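Long-range contact in alkaline phosphatase D (PDB 2YEQ), which hydrolyses phosphate esters, acting as a secreted phosphodiesterase and alkaline phosphatase with iron and calcium in its active site: residues A[162-166]-A[412-416]. Residues are numbered along the deposited sequence; the frame is centred on the assembly and turned at random.
Sequences VSKTG and SGGNG
Two irregular loops of the PhoD-like phosphatase domain meet here in a small polar contact: 162-166, between strand 145-148 and helix 179-190, packs on loop 412-416, between strand 400-406 and helix 423-429. It illustrates how side-chain hydroxyls can approach a backbone closely where it is glycine. Ser163 to Gly166 form a type I beta turn in which Gly166 N hydrogen-bonds Ser163 O (3.0 Å), while Ser163 OG (chi1 t) accepts from Thr165 N at 3.0 Å. CA atoms lie 5.2 Å apart for Ser163 and Gly413, 5.4 Å for Thr165 and Gly414. Because Gly414 (phi/psi 90/-154) lacks a CB, which would clash with both hydroxyls, Ser163 OG and Thr165 OG1 come to 3.4 and 3.2 Å from its CA. Thr165 OG1 (chi1 p) accepts from Asn415 N (3.0 Å). One water bridges Lys164 N (2.7 Å) to Gly413 O (2.8 Å). Outside, Val462 N holds Asn415 OD1 and Thr463 OG1 holds ND2. Ser412 OG hydrogen-bonds Tyr154 OH of an iron ligand; further along, an ST turn within a beta turn packs on a Gly-Gly pair.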
# COMPACT_ATOMS: atom_id res chain seq x y z
N VAL A 162 14.02 14.98 -1.77
CA VAL A 162 15.29 14.49 -2.28
C VAL A 162 15.87 13.40 -1.37
O VAL A 162 16.01 13.59 -0.16
CB VAL A 162 16.28 15.62 -2.51
CG1 VAL A 162 17.66 15.07 -2.99
CG2 VAL A 162 15.67 16.63 -3.54
N SER A 163 16.16 12.26 -1.97
CA SER A 163 16.71 11.12 -1.24
C SER A 163 18.14 11.41 -0.79
O SER A 163 18.89 12.08 -1.49
CB SER A 163 16.68 9.88 -2.15
OG SER A 163 17.57 8.90 -1.70
N LYS A 164 18.52 10.86 0.36
CA LYS A 164 19.91 10.89 0.81
C LYS A 164 20.87 10.31 -0.21
O LYS A 164 22.01 10.76 -0.28
CB LYS A 164 20.10 10.14 2.13
CG LYS A 164 20.02 11.05 3.35
CD LYS A 164 21.27 11.93 3.52
CE LYS A 164 20.91 13.42 3.61
NZ LYS A 164 20.04 13.72 4.77
N THR A 165 20.43 9.33 -1.01
CA THR A 165 21.32 8.74 -2.02
C THR A 165 21.10 9.28 -3.44
O THR A 165 21.64 8.74 -4.40
CB THR A 165 21.30 7.18 -1.96
OG1 THR A 165 19.96 6.69 -2.04
CG2 THR A 165 21.93 6.71 -0.66
N GLY A 166 20.31 10.37 -3.57
CA GLY A 166 20.17 11.08 -4.83
C GLY A 166 18.88 10.78 -5.54
O GLY A 166 18.37 9.66 -5.48
N SER A 412 11.27 4.60 -1.65
CA SER A 412 11.34 5.90 -0.94
C SER A 412 12.45 5.87 0.09
O SER A 412 12.55 4.91 0.87
CB SER A 412 10.02 6.23 -0.25
OG SER A 412 8.96 6.16 -1.17
N GLY A 413 13.32 6.87 0.01
CA GLY A 413 14.43 7.02 0.93
C GLY A 413 15.77 6.59 0.38
O GLY A 413 16.81 6.95 0.93
N GLY A 414 15.77 5.86 -0.73
CA GLY A 414 17.03 5.53 -1.39
C GLY A 414 17.63 4.23 -0.88
O GLY A 414 16.91 3.35 -0.39
N ASN A 415 18.95 4.09 -0.96
CA ASN A 415 19.56 2.78 -0.78
C ASN A 415 19.51 2.26 0.65
O ASN A 415 19.38 1.03 0.88
CB ASN A 415 21.00 2.79 -1.28
CG ASN A 415 21.10 3.04 -2.76
OD1 ASN A 415 20.18 2.70 -3.53
ND2 ASN A 415 22.21 3.64 -3.17
N GLY A 416 19.62 3.17 1.61
CA GLY A 416 19.46 2.79 3.01
C GLY A 416 20.63 1.94 3.50
O GLY A 416 21.77 2.05 2.99
O HOH W 1 16.85 9.53 2.02